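Long-range contacts in threonine phosphate decarboxylase-like enzyme (Sulfurospirillum multivorans, PDB 6OUX), which decarboxylates L-serine O-phosphate to ethanolamine O-phosphate with the help of pyridoxal phosphate, supplying a linker precursor for norcobamide biosynthesis: residues 119-124 / 170-175; 114-119 / 136-141; 164-169 / 199-204; 124-129 / 142-147. All coordinates share one frame; numbering follows the deposited sequence.

Interaction 1: residues 119-124 / 170-175; sequences EEVQKV and QPDTVV
Asp-172 holds its CG in the crowded position between its own backbone N and carbonyl carbon (chi1 57°), which swings OD2 onto the backbone at the start of strand 123-128. OD2 there accepts two N-H groups: Gln-122 N, 2.9 Å from Asp-172 OD2, uses the syn lone pair, whereas Lys-123 N, at 2.7 Å from the same OD2, comes in from above the carboxylate plane. OD1 has its own partners. Thr-173, with OG1 anti to its carbonyl carbon (chi1 -54°), donates to the anti lone pair of Asp-172 OD1 over 2.5 Å, and Arg-204 both salt-bridges OD1 and bonds Thr-173 OG1. So many donors fix the rotation of the carboxylate and would probably favour its ionised form. An alanine at Asp-172 would remove the acceptor shared by Gln-122 N and Lys-123 N, and the partner of Arg-204, and would probably loosen the loop that leads into strand 123-128. The site lies where two adjacent parallel strands, 123-128 and 173-177, enter the seven-stranded mixed sheet of the fold-type I aminotransferase core. Val-124 and Thr-173 form the parallel bridge, with their side chains on one face, and Val-124 CA sends a C-H toward Thr-173 O at 3.1 Å. Lys-123 O accepts from Thr-173 N at 3.3 Å, in the carbonyl plane, and weakly from Asp-172 N. Val-121 crosses Thr-173 at about a right angle, its CG1 3.8 Å from Thr-173 OG1. Extended Lys-123 runs over Pro-171, CG lying 3.9 Å from Pro-171 CA, and its NZ continues to a salt bridge with Glu-169.

Interaction 2: residues 114-119 / 136-141; sequences MLLQQE and EFVGKG
This is a small surface contact, bridged by a water, between the last turn of helix 108-116 with the residues after it and the loop that leads from strand 123-128 to strand 143-148. No direct hydrogen bond joins the two segments. Water 1 does so instead: it is hydrogen-bonded to Leu-116 O at 2.6 Å and accepts from Gly-139 N at 2.8 Å, tying the Leu-116 carbonyl to an N-H of the loop. Beside it Gln-117 presses on the loop with carbon. Its CG, set anti to the carbonyl carbon (chi1 -78°), lies 3.0 Å from Phe-137 O, a tight approach, and its CA points a C-H at the same Phe-137 O from 3.5 Å. From CG the chain is extended, so the amide runs on past the Phe-137 side chain. On the inner side Leu-116, buried and turned toward the loop, brings CB to 4.3 Å from Val-138 CG1. Val-138 points its CB away from the helix, yet both side chains come to rest on Val-124 of the sheet, and Leu-116 also touches Tyr-134. Gln-117 N and Gln-118 N make weak bonds to Met-114 O and Leu-115 O. Helix and loop packed together on a central sheet is consistent with the layered alpha/beta domain of the PLP-dependent aminotransferase fold.

Interaction 3: residues 164-169 / 199-204; sequences QFIENE and LAFVPR
The ring of Phe-201 has Val-202 CG2 over one face, 3.5 Å above the plane and offset toward the rim. Helix 159-169 meets the same ring obliquely, with Ile-166 CG2 and Glu-167 CG, the latter 3.7 Å from Phe-201 CZ. Glu-167 crosses Phe-201 at about a right angle, and its carboxylate plane stands 31° from that of the ring; the methylene does the touching, while OE2 turns to a salt bridge with Arg-198. The crowded first torsion of Phe-201 (chi1 64°) puts the ring toward the helix. Inward of it, the CG2 methyl of Ile-166, anti to the backbone N, is the shared apolar contact: Val-202 CG2 sits 3.7 Å from it and Leu-199 CD2 3.8 Å, each side chain crossing it roughly at right angles. A type I turn from Leu-199 to Val-202 brings Leu-199, Phe-201 and Val-202 together, closed by Val-202 N to Leu-199 O at 3.0 Å, and Asn-235 bonds Val-202 O. The turn joins helix 189-198 to strand 204-208, the second half of a beta-alpha-beta crossover from strand 173-177; its packing on helix 159-169, which precedes 173-177, sets consecutive connections side by side over one face of the sheet, as in the large alpha/beta/alpha domain of fold-type I PLP enzymes.

Interaction 4: residues 124-129 / 142-147; sequences VALMIP and CEVVYF
Leu-126 CD1 lies at the apolar centre, 3.8 Å from Val-144 CG1 and 3.9 Å from Tyr-146 CE1. Leu-126 crosses Val-144 obliquely but runs alongside Tyr-146, both pointing the same way. An alanine at Tyr-146 would remove the ring that flanks Leu-126 and touches Tyr-135, and would probably leave this side of the sheet edge less well covered. On the opposite face Ala-125 CB meets Val-145 CG2 at 3.8 Å, next to Met-127 and Phe-147, whose CG is anti to its backbone N (chi1 -176°) and whose ring meets Tyr-162 edge-to-face. Farther along, Ile-128 sets CG2 3.4 Å from Phe-147 O. The polar seam between the backbones holds five hydrogen bonds. The middle three, among them Val-145 N to Val-124 O at 2.9 Å and Phe-147 N to Leu-126 O at 2.8 Å, run nearly along the C=O axis; the end pairs, Val-124 N to Glu-143 O and Ile-128 N to Phe-147 O, stay in the carbonyl plane. The strand directions differ by 37°, the twist of a parallel pair, and 143-148 is the outermost strand on this side of the chain's mixed seven-stranded sheet, the cofactor-domain sheet of fold-type I enzymes.

Interactions 1 and 4, both partly buried, hold strand 123-128 from its two sides, against 173-177 and against edge strand 143-148, and share Val-124. Interaction 4 is regular backbone pairing flanked by apolar side chains, whereas interaction 1, at the strand entrance, relies on a carboxylate that accepts several N-H and O-H donors, and ends in charged groups. The other two lie off the sheet: interaction 3 is a buried contact of helix 159-169 with a turn, made through carbon atoms and joined to interaction 4 by Ile-166 on Ala-125. Interaction 2, the water-bridged surface contact, packs on Val-124, on the sheet face opposite Ala-125, and does not reach interaction 3, their nearest atoms about 6 Å apart.

Interaction 1: residues 119-124 / 170-175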
loop_
_atom_site.group_PDB
_atom_site.type_symbol
_atom_site.label_atom_id
_atom_site.label_comp_id
_atom_site.label_asym_id
_atom_site.label_seq_id
_atom_site.Cartn_x
_atom_site.Cartn_y
_atom_site.Cartn_z
ATOM N N GLU A 119 -19.617 7.199 -6.298
ATOM C CA GLU A 119 -20.689 7.579 -7.234
ATOM C C GLU A 119 -21.434 8.874 -6.894
ATOM O O GLU A 119 -21.947 9.547 -7.780
ATOM C CB GLU A 119 -21.637 6.407 -7.522
ATOM C CG GLU A 119 -22.508 5.941 -6.370
ATOM C CD GLU A 119 -23.313 4.694 -6.745
ATOM O OE1 GLU A 119 -23.319 4.314 -7.953
ATOM O OE2 GLU A 119 -23.931 4.093 -5.830
ATOM N N GLU A 120 -21.440 9.296 -5.641
ATOM C CA GLU A 120 -22.056 10.600 -5.315
ATOM C C GLU A 120 -21.335 11.751 -5.979
ATOM O O GLU A 120 -21.899 12.814 -6.125
ATOM C CB GLU A 120 -22.061 10.928 -3.813
ATOM C CG GLU A 120 -22.320 9.762 -2.891
ATOM C CD GLU A 120 -21.040 9.004 -2.614
ATOM O OE1 GLU A 120 -20.128 9.598 -1.942
ATOM O OE2 GLU A 120 -20.973 7.841 -3.107
ATOM N N VAL A 121 -20.055 11.561 -6.320
ATOM C CA VAL A 121 -19.246 12.621 -6.878
ATOM C C VAL A 121 -19.565 12.789 -8.376
ATOM O O VAL A 121 -19.103 12.035 -9.204
ATOM C CB VAL A 121 -17.736 12.336 -6.660
ATOM C CG1 VAL A 121 -16.883 13.502 -7.201
ATOM C CG2 VAL A 121 -17.459 12.046 -5.219
ATOM N N GLN A 122 -20.343 13.809 -8.709
ATOM C CA GLN A 122 -20.804 14.044 -10.084
ATOM C C GLN A 122 -20.417 15.408 -10.678
ATOM O O GLN A 122 -20.466 15.602 -11.892
ATOM C CB GLN A 122 -22.333 13.953 -10.107
ATOM C CG GLN A 122 -22.853 12.560 -9.844
ATOM C CD GLN A 122 -22.374 11.554 -10.886
ATOM O OE1 GLN A 122 -21.998 10.425 -10.545
ATOM N NE2 GLN A 122 -22.385 11.951 -12.166
ATOM N N LYS A 123 -20.046 16.360 -9.839
ATOM C CA LYS A 123 -19.397 17.553 -10.357
ATOM C C LYS A 123 -18.389 17.943 -9.317
ATOM O O LYS A 123 -18.754 18.081 -8.170
ATOM C CB LYS A 123 -20.377 18.644 -10.582
ATOM C CG LYS A 123 -19.860 19.879 -11.209
ATOM C CD LYS A 123 -21.038 20.765 -11.654
ATOM C CE LYS A 123 -20.536 21.893 -12.512
ATOM N NZ LYS A 123 -21.593 22.872 -12.882
ATOM N N VAL A 124 -17.142 18.157 -9.745
ATOM C CA VAL A 124 -16.024 18.537 -8.836
ATOM C C VAL A 124 -15.310 19.799 -9.351
ATOM O O VAL A 124 -15.144 19.978 -10.580
ATOM C CB VAL A 124 -15.059 17.361 -8.673
ATOM C CG1 VAL A 124 -14.481 16.947 -9.995
ATOM C CG2 VAL A 124 -13.983 17.662 -7.601
ATOM N N GLN A 170 -22.117 25.211 -8.546
ATOM C CA GLN A 170 -22.781 24.172 -7.706
ATOM C C GLN A 170 -22.186 22.786 -7.826
ATOM O O GLN A 170 -22.873 21.874 -8.048
ATOM C CB GLN A 170 -24.314 24.143 -7.987
ATOM C CG GLN A 170 -25.005 25.445 -7.598
ATOM C CD GLN A 170 -25.037 25.664 -6.078
ATOM O OE1 GLN A 170 -25.378 24.739 -5.355
ATOM N NE2 GLN A 170 -24.715 26.877 -5.602
ATOM N N PRO A 171 -20.853 22.632 -7.630
ATOM C CA PRO A 171 -20.257 21.329 -7.579
ATOM C C PRO A 171 -20.702 20.605 -6.318
ATOM O O PRO A 171 -20.984 21.224 -5.315
ATOM C CB PRO A 171 -18.757 21.648 -7.525
ATOM C CG PRO A 171 -18.701 22.870 -6.705
ATOM C CD PRO A 171 -19.965 23.664 -7.075
ATOM N N ASP A 172 -20.775 19.284 -6.342
ATOM C CA ASP A 172 -21.027 18.616 -5.109
ATOM C C ASP A 172 -19.739 18.430 -4.268
ATOM O O ASP A 172 -19.821 18.127 -3.064
ATOM C CB ASP A 172 -21.686 17.261 -5.325
ATOM C CG ASP A 172 -20.882 16.349 -6.214
ATOM O OD1 ASP A 172 -19.889 15.747 -5.743
ATOM O OD2 ASP A 172 -21.253 16.208 -7.410
ATOM N N THR A 173 -18.568 18.504 -4.914
ATOM C CA THR A 173 -17.266 18.211 -4.255
ATOM C C THR A 173 -16.270 19.270 -4.721
ATOM O O THR A 173 -16.229 19.651 -5.920
ATOM C CB THR A 173 -16.758 16.824 -4.646
ATOM O OG1 THR A 173 -17.773 15.848 -4.358
ATOM C CG2 THR A 173 -15.427 16.416 -3.886
ATOM N N VAL A 174 -15.527 19.806 -3.774
ATOM C CA VAL A 174 -14.419 20.698 -4.076
ATOM C C VAL A 174 -13.107 20.107 -3.488
ATOM O O VAL A 174 -13.157 19.411 -2.459
ATOM C CB VAL A 174 -14.782 22.035 -3.421
ATOM C CG1 VAL A 174 -13.623 22.887 -3.081
ATOM C CG2 VAL A 174 -15.885 22.744 -4.251
ATOM N N VAL A 175 -11.988 20.313 -4.194
ATOM C CA VAL A 175 -10.604 19.974 -3.672
ATOM C C VAL A 175 -9.750 21.236 -3.525
ATOM O O VAL A 175 -9.587 21.967 -4.482
ATOM C CB VAL A 175 -9.871 19.008 -4.564
ATOM C CG1 VAL A 175 -8.497 18.597 -3.965
ATOM C CG2 VAL A 175 -10.713 17.786 -4.845
#

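Interaction 2: residues 114-119 / 136-141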
loop_
_atom_site.group_PDB
_atom_site.type_symbol
_atom_site.label_atom_id
_atom_site.label_comp_id
_atom_site.label_asym_id
_atom_site.label_seq_id
_atom_site.Cartn_x
_atom_site.Cartn_y
_atom_site.Cartn_z
ATOM N N MET A 114 -9.583 7.834 -4.157
ATOM C CA MET A 114 -10.702 7.008 -3.578
ATOM C C MET A 114 -11.963 7.831 -3.329
ATOM O O MET A 114 -13.042 7.444 -3.755
ATOM C CB MET A 114 -10.248 6.260 -2.328
ATOM C CG MET A 114 -11.328 5.553 -1.468
ATOM S SD MET A 114 -10.784 5.038 0.196
ATOM C CE MET A 114 -11.054 6.600 1.040
ATOM N N LEU A 115 -11.822 9.026 -2.733
ATOM C CA LEU A 115 -12.947 9.919 -2.556
ATOM C C LEU A 115 -13.645 10.330 -3.858
ATOM O O LEU A 115 -14.873 10.329 -3.948
ATOM C CB LEU A 115 -12.505 11.176 -1.774
ATOM C CG LEU A 115 -12.085 10.928 -0.317
ATOM C CD1 LEU A 115 -11.521 12.203 0.290
ATOM C CD2 LEU A 115 -13.270 10.422 0.489
ATOM N N LEU A 116 -12.862 10.686 -4.859
ATOM C CA LEU A 116 -13.430 11.225 -6.077
ATOM C C LEU A 116 -14.047 10.135 -6.960
ATOM O O LEU A 116 -14.882 10.451 -7.826
ATOM C CB LEU A 116 -12.375 12.016 -6.839
ATOM C CG LEU A 116 -11.868 13.318 -6.215
ATOM C CD1 LEU A 116 -10.894 13.986 -7.179
ATOM C CD2 LEU A 116 -12.915 14.340 -5.858
ATOM N N GLN A 117 -13.673 8.880 -6.752
ATOM C CA GLN A 117 -14.257 7.771 -7.500
ATOM C C GLN A 117 -15.662 7.346 -7.001
ATOM O O GLN A 117 -16.291 6.449 -7.546
ATOM C CB GLN A 117 -13.363 6.527 -7.379
ATOM C CG GLN A 117 -12.127 6.507 -8.236
ATOM C CD GLN A 117 -11.216 5.309 -7.877
ATOM O OE1 GLN A 117 -11.114 4.905 -6.715
ATOM N NE2 GLN A 117 -10.573 4.736 -8.883
ATOM N N GLN A 118 -16.129 7.910 -5.921
ATOM C CA GLN A 118 -17.375 7.422 -5.351
ATOM C C GLN A 118 -18.494 7.922 -6.264
ATOM O O GLN A 118 -18.350 8.966 -6.941
ATOM C CB GLN A 118 -17.547 7.902 -3.900
ATOM C CG GLN A 118 -16.362 7.589 -2.975
ATOM C CD GLN A 118 -16.098 6.089 -2.777
ATOM O OE1 GLN A 118 -15.147 5.470 -3.356
ATOM N NE2 GLN A 118 -16.920 5.497 -1.944
ATOM N N GLU A 119 -19.617 7.199 -6.298
ATOM C CA GLU A 119 -20.689 7.579 -7.234
ATOM C C GLU A 119 -21.434 8.874 -6.894
ATOM O O GLU A 119 -21.947 9.547 -7.780
ATOM C CB GLU A 119 -21.637 6.407 -7.522
ATOM C CG GLU A 119 -22.508 5.941 -6.370
ATOM C CD GLU A 119 -23.313 4.694 -6.745
ATOM O OE1 GLU A 119 -23.319 4.314 -7.953
ATOM O OE2 GLU A 119 -23.931 4.093 -5.830
ATOM N N GLU A 136 -8.499 12.195 -13.810
ATOM C CA GLU A 136 -8.544 10.779 -14.232
ATOM C C GLU A 136 -9.229 9.910 -13.210
ATOM O O GLU A 136 -9.525 8.766 -13.485
ATOM C CB GLU A 136 -7.171 10.133 -14.515
ATOM C CG GLU A 136 -6.158 10.963 -15.268
ATOM C CD GLU A 136 -5.201 11.590 -14.307
ATOM O OE1 GLU A 136 -5.720 12.251 -13.371
ATOM O OE2 GLU A 136 -3.972 11.367 -14.436
ATOM N N PHE A 137 -9.519 10.435 -12.028
ATOM C CA PHE A 137 -10.068 9.547 -11.021
ATOM C C PHE A 137 -11.569 9.659 -10.783
ATOM O O PHE A 137 -12.152 8.815 -10.099
ATOM C CB PHE A 137 -9.172 9.663 -9.810
ATOM C CG PHE A 137 -7.776 9.188 -10.112
ATOM C CD1 PHE A 137 -7.479 7.815 -10.090
ATOM C CD2 PHE A 137 -6.791 10.083 -10.513
ATOM C CE1 PHE A 137 -6.209 7.356 -10.397
ATOM C CE2 PHE A 137 -5.513 9.625 -10.827
ATOM C CZ PHE A 137 -5.223 8.259 -10.763
ATOM N N VAL A 138 -12.206 10.644 -11.410
ATOM C CA VAL A 138 -13.636 10.827 -11.266
ATOM C C VAL A 138 -14.332 9.797 -12.173
ATOM O O VAL A 138 -13.732 9.324 -13.145
ATOM C CB VAL A 138 -14.099 12.267 -11.626
ATOM C CG1 VAL A 138 -13.315 13.320 -10.829
ATOM C CG2 VAL A 138 -14.031 12.556 -13.128
ATOM N N GLY A 139 -15.580 9.455 -11.857
ATOM C CA GLY A 139 -16.392 8.551 -12.692
ATOM C C GLY A 139 -16.703 9.145 -14.041
ATOM O O GLY A 139 -16.681 10.360 -14.214
ATOM N N LYS A 140 -17.023 8.293 -15.007
ATOM C CA LYS A 140 -17.198 8.747 -16.389
ATOM C C LYS A 140 -18.336 9.759 -16.604
ATOM O O LYS A 140 -18.221 10.633 -17.452
ATOM C CB LYS A 140 -17.321 7.544 -17.340
ATOM C CG LYS A 140 -18.546 6.667 -17.139
ATOM C CD LYS A 140 -18.522 5.475 -18.095
ATOM C CE LYS A 140 -19.909 5.245 -18.682
ATOM N NZ LYS A 140 -19.978 4.088 -19.608
ATOM N N GLY A 141 -19.419 9.658 -15.838
ATOM C CA GLY A 141 -20.441 10.706 -15.859
ATOM C C GLY A 141 -20.003 12.067 -15.264
ATOM O O GLY A 141 -20.615 13.090 -15.535
HETATM O O HOH W 1 -16.903 10.033 -9.440
#

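Interaction 3: residues 164-169 / 199-204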
loop_
_atom_site.group_PDB
_atom_site.type_symbol
_atom_site.label_atom_id
_atom_site.label_comp_id
_atom_site.label_asym_id
_atom_site.label_seq_id
_atom_site.Cartn_x
_atom_site.Cartn_y
_atom_site.Cartn_z
ATOM N N GLN A 164 -17.671 32.753 -5.250
ATOM C CA GLN A 164 -18.664 33.084 -6.242
ATOM C C GLN A 164 -18.692 32.051 -7.408
ATOM O O GLN A 164 -19.747 31.664 -7.897
ATOM C CB GLN A 164 -18.390 34.479 -6.781
ATOM C CG GLN A 164 -19.465 34.945 -7.714
ATOM C CD GLN A 164 -20.830 34.952 -7.025
ATOM O OE1 GLN A 164 -21.729 34.171 -7.370
ATOM N NE2 GLN A 164 -20.965 35.768 -6.020
ATOM N N PHE A 165 -17.505 31.615 -7.818
ATOM C CA PHE A 165 -17.338 30.569 -8.779
ATOM C C PHE A 165 -18.037 29.269 -8.305
ATOM O O PHE A 165 -18.771 28.633 -9.088
ATOM C CB PHE A 165 -15.848 30.318 -9.026
ATOM C CG PHE A 165 -15.574 29.159 -9.910
ATOM C CD1 PHE A 165 -15.820 29.252 -11.276
ATOM C CD2 PHE A 165 -15.109 27.971 -9.395
ATOM C CE1 PHE A 165 -15.599 28.159 -12.112
ATOM C CE2 PHE A 165 -14.865 26.875 -10.214
ATOM C CZ PHE A 165 -15.108 26.970 -11.576
ATOM N N ILE A 166 -17.769 28.876 -7.058
ATOM C CA ILE A 166 -18.420 27.696 -6.480
ATOM C C ILE A 166 -19.980 27.890 -6.391
ATOM O O ILE A 166 -20.759 26.969 -6.671
ATOM C CB ILE A 166 -17.806 27.299 -5.097
ATOM C CG1 ILE A 166 -16.314 26.954 -5.227
ATOM C CG2 ILE A 166 -18.558 26.093 -4.502
ATOM C CD1 ILE A 166 -15.998 25.909 -6.259
ATOM N N GLU A 167 -20.418 29.062 -6.017
ATOM C CA GLU A 167 -21.870 29.330 -5.981
ATOM C C GLU A 167 -22.481 29.190 -7.380
ATOM O O GLU A 167 -23.497 28.504 -7.563
ATOM C CB GLU A 167 -22.127 30.708 -5.388
ATOM C CG GLU A 167 -21.996 30.733 -3.882
ATOM C CD GLU A 167 -21.833 32.141 -3.330
ATOM O OE1 GLU A 167 -21.673 33.090 -4.145
ATOM O OE2 GLU A 167 -21.818 32.301 -2.078
ATOM N N ASN A 168 -21.841 29.789 -8.377
ATOM C CA ASN A 168 -22.293 29.636 -9.770
ATOM C C ASN A 168 -22.320 28.191 -10.275
ATOM O O ASN A 168 -23.279 27.733 -10.910
ATOM C CB ASN A 168 -21.367 30.435 -10.679
ATOM C CG ASN A 168 -21.463 31.917 -10.438
ATOM O OD1 ASN A 168 -22.306 32.399 -9.682
ATOM N ND2 ASN A 168 -20.615 32.647 -11.088
ATOM N N GLU A 169 -21.269 27.439 -9.995
ATOM C CA GLU A 169 -21.154 26.131 -10.584
ATOM C C GLU A 169 -21.896 25.042 -9.849
ATOM O O GLU A 169 -22.204 24.017 -10.441
ATOM C CB GLU A 169 -19.680 25.713 -10.713
ATOM C CG GLU A 169 -18.857 26.458 -11.730
ATOM C CD GLU A 169 -19.179 26.117 -13.187
ATOM O OE1 GLU A 169 -19.633 25.013 -13.488
ATOM O OE2 GLU A 169 -19.007 27.007 -14.023
ATOM N N LEU A 199 -19.256 28.500 2.042
ATOM C CA LEU A 199 -19.463 27.266 1.264
ATOM C C LEU A 199 -20.076 26.114 2.018
ATOM O O LEU A 199 -19.930 24.955 1.633
ATOM C CB LEU A 199 -18.160 26.858 0.600
ATOM C CG LEU A 199 -17.624 27.941 -0.354
ATOM C CD1 LEU A 199 -16.375 27.413 -1.047
ATOM C CD2 LEU A 199 -18.631 28.362 -1.439
ATOM N N ALA A 200 -20.800 26.431 3.080
ATOM C CA ALA A 200 -21.534 25.452 3.884
ATOM C C ALA A 200 -22.493 24.582 3.121
ATOM O O ALA A 200 -22.790 23.474 3.593
ATOM C CB ALA A 200 -22.278 26.123 5.054
ATOM N N PHE A 201 -22.956 25.067 1.969
ATOM C CA PHE A 201 -23.894 24.324 1.122
ATOM C C PHE A 201 -23.260 23.213 0.325
ATOM O O PHE A 201 -23.937 22.295 -0.118
ATOM C CB PHE A 201 -24.611 25.265 0.118
ATOM C CG PHE A 201 -23.683 25.920 -0.897
ATOM C CD1 PHE A 201 -23.396 25.297 -2.102
ATOM C CD2 PHE A 201 -23.107 27.164 -0.635
ATOM C CE1 PHE A 201 -22.588 25.937 -3.033
ATOM C CE2 PHE A 201 -22.274 27.772 -1.540
ATOM C CZ PHE A 201 -22.009 27.158 -2.758
ATOM N N VAL A 202 -21.951 23.263 0.132
ATOM C CA VAL A 202 -21.291 22.214 -0.639
ATOM C C VAL A 202 -21.262 20.882 0.184
ATOM O O VAL A 202 -20.861 20.879 1.358
ATOM C CB VAL A 202 -19.822 22.667 -1.037
ATOM C CG1 VAL A 202 -19.114 21.570 -1.792
ATOM C CG2 VAL A 202 -19.847 23.983 -1.800
ATOM N N PRO A 203 -21.599 19.732 -0.446
ATOM C CA PRO A 203 -21.566 18.478 0.242
ATOM C C PRO A 203 -20.170 18.062 0.822
ATOM O O PRO A 203 -20.055 17.610 1.972
ATOM C CB PRO A 203 -22.039 17.519 -0.830
ATOM C CG PRO A 203 -23.026 18.333 -1.630
ATOM C CD PRO A 203 -22.264 19.596 -1.752
ATOM N N ARG A 204 -19.115 18.257 0.046
ATOM C CA ARG A 204 -17.778 17.772 0.413
ATOM C C ARG A 204 -16.756 18.807 0.051
ATOM O O ARG A 204 -16.634 19.146 -1.132
ATOM C CB ARG A 204 -17.452 16.444 -0.342
ATOM C CG ARG A 204 -18.204 15.202 0.187
ATOM C CD ARG A 204 -18.101 14.071 -0.808
ATOM N NE ARG A 204 -18.915 14.391 -1.950
ATOM C CZ ARG A 204 -20.247 14.213 -1.980
ATOM N NH1 ARG A 204 -20.904 13.700 -0.941
ATOM N NH2 ARG A 204 -20.943 14.556 -3.054
#

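Interaction 4: residues 124-129 / 142-147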
loop_
_atom_site.group_PDB
_atom_site.type_symbol
_atom_site.label_atom_id
_atom_site.label_comp_id
_atom_site.label_asym_id
_atom_site.label_seq_id
_atom_site.Cartn_x
_atom_site.Cartn_y
_atom_site.Cartn_z
ATOM N N VAL A 124 -17.142 18.157 -9.745
ATOM C CA VAL A 124 -16.024 18.537 -8.836
ATOM C C VAL A 124 -15.310 19.799 -9.351
ATOM O O VAL A 124 -15.144 19.978 -10.580
ATOM C CB VAL A 124 -15.059 17.361 -8.673
ATOM C CG1 VAL A 124 -14.481 16.947 -9.995
ATOM C CG2 VAL A 124 -13.983 17.662 -7.601
ATOM N N ALA A 125 -15.039 20.712 -8.437
ATOM C CA ALA A 125 -14.277 21.933 -8.718
ATOM C C ALA A 125 -12.838 21.741 -8.216
ATOM O O ALA A 125 -12.616 21.434 -7.018
ATOM C CB ALA A 125 -14.904 23.159 -8.107
ATOM N N LEU A 126 -11.907 21.865 -9.158
ATOM C CA LEU A 126 -10.444 21.849 -8.882
ATOM C C LEU A 126 -9.842 23.189 -9.219
ATOM O O LEU A 126 -10.374 23.944 -10.057
ATOM C CB LEU A 126 -9.745 20.801 -9.721
ATOM C CG LEU A 126 -10.302 19.380 -9.722
ATOM C CD1 LEU A 126 -9.467 18.534 -10.696
ATOM C CD2 LEU A 126 -10.201 18.810 -8.326
ATOM N N MET A 127 -8.711 23.508 -8.590
ATOM C CA MET A 127 -7.964 24.703 -8.997
ATOM C C MET A 127 -6.903 24.308 -10.007
ATOM O O MET A 127 -6.450 23.166 -10.045
ATOM C CB MET A 127 -7.324 25.388 -7.788
ATOM C CG MET A 127 -8.300 25.985 -6.755
ATOM S SD MET A 127 -7.266 26.507 -5.342
ATOM C CE MET A 127 -6.554 24.944 -4.669
ATOM N N ILE A 128 -6.446 25.288 -10.751
ATOM C CA ILE A 128 -5.366 25.122 -11.698
ATOM C C ILE A 128 -4.425 26.336 -11.551
ATOM O O ILE A 128 -4.882 27.484 -11.488
ATOM C CB ILE A 128 -5.991 25.023 -13.121
ATOM C CG1 ILE A 128 -4.959 24.841 -14.194
ATOM C CG2 ILE A 128 -6.720 26.308 -13.477
ATOM C CD1 ILE A 128 -5.575 24.775 -15.582
ATOM N N PRO A 129 -3.089 26.107 -11.495
ATOM C CA PRO A 129 -2.397 24.874 -11.552
ATOM C C PRO A 129 -2.348 24.089 -10.280
ATOM O O PRO A 129 -2.372 24.660 -9.218
ATOM C CB PRO A 129 -0.984 25.291 -11.909
ATOM C CG PRO A 129 -0.853 26.629 -11.417
ATOM C CD PRO A 129 -2.177 27.240 -11.594
ATOM N N CYS A 142 -18.928 12.087 -14.480
ATOM C CA CYS A 142 -18.643 13.219 -13.599
ATOM C C CYS A 142 -18.064 14.369 -14.379
ATOM O O CYS A 142 -17.167 14.196 -15.193
ATOM C CB CYS A 142 -17.655 12.801 -12.512
ATOM S SG CYS A 142 -17.254 14.080 -11.297
ATOM N N GLU A 143 -18.598 15.537 -14.143
ATOM C CA GLU A 143 -18.030 16.768 -14.661
ATOM C C GLU A 143 -16.876 17.294 -13.777
ATOM O O GLU A 143 -16.918 17.150 -12.557
ATOM C CB GLU A 143 -19.110 17.823 -14.659
ATOM C CG GLU A 143 -20.321 17.486 -15.512
ATOM C CD GLU A 143 -21.352 18.612 -15.532
ATOM O OE1 GLU A 143 -20.985 19.777 -15.269
ATOM O OE2 GLU A 143 -22.528 18.318 -15.816
ATOM N N VAL A 144 -15.869 17.898 -14.398
ATOM C CA VAL A 144 -14.789 18.628 -13.678
ATOM C C VAL A 144 -14.810 20.097 -14.142
ATOM O O VAL A 144 -14.866 20.340 -15.334
ATOM C CB VAL A 144 -13.431 17.985 -13.966
ATOM C CG1 VAL A 144 -12.323 18.640 -13.149
ATOM C CG2 VAL A 144 -13.473 16.485 -13.650
ATOM N N VAL A 145 -14.817 21.043 -13.233
ATOM C CA VAL A 145 -14.682 22.500 -13.538
ATOM C C VAL A 145 -13.415 23.035 -12.820
ATOM O O VAL A 145 -13.023 22.496 -11.769
ATOM C CB VAL A 145 -15.921 23.308 -13.152
ATOM C CG1 VAL A 145 -17.086 22.945 -14.094
ATOM C CG2 VAL A 145 -16.307 23.127 -11.678
ATOM N N TYR A 146 -12.760 24.029 -13.400
ATOM C CA TYR A 146 -11.433 24.457 -12.933
ATOM C C TYR A 146 -11.548 25.887 -12.558
ATOM O O TYR A 146 -12.115 26.635 -13.316
ATOM C CB TYR A 146 -10.368 24.298 -14.061
ATOM C CG TYR A 146 -10.017 22.871 -14.324
ATOM C CD1 TYR A 146 -9.118 22.202 -13.483
ATOM C CD2 TYR A 146 -10.652 22.142 -15.315
ATOM C CE1 TYR A 146 -8.782 20.876 -13.698
ATOM C CE2 TYR A 146 -10.374 20.806 -15.508
ATOM C CZ TYR A 146 -9.404 20.184 -14.718
ATOM O OH TYR A 146 -9.075 18.868 -14.911
ATOM N N PHE A 147 -11.111 26.260 -11.374
ATOM C CA PHE A 147 -10.874 27.668 -11.017
ATOM C C PHE A 147 -9.391 28.047 -11.343
ATOM O O PHE A 147 -8.489 27.395 -10.831
ATOM C CB PHE A 147 -11.141 27.860 -9.512
ATOM C CG PHE A 147 -11.015 29.293 -9.066
ATOM C CD1 PHE A 147 -12.053 30.180 -9.279
ATOM C CD2 PHE A 147 -9.848 29.752 -8.478
ATOM C CE1 PHE A 147 -11.938 31.502 -8.937
ATOM C CE2 PHE A 147 -9.722 31.082 -8.116
ATOM C CZ PHE A 147 -10.772 31.954 -8.346
#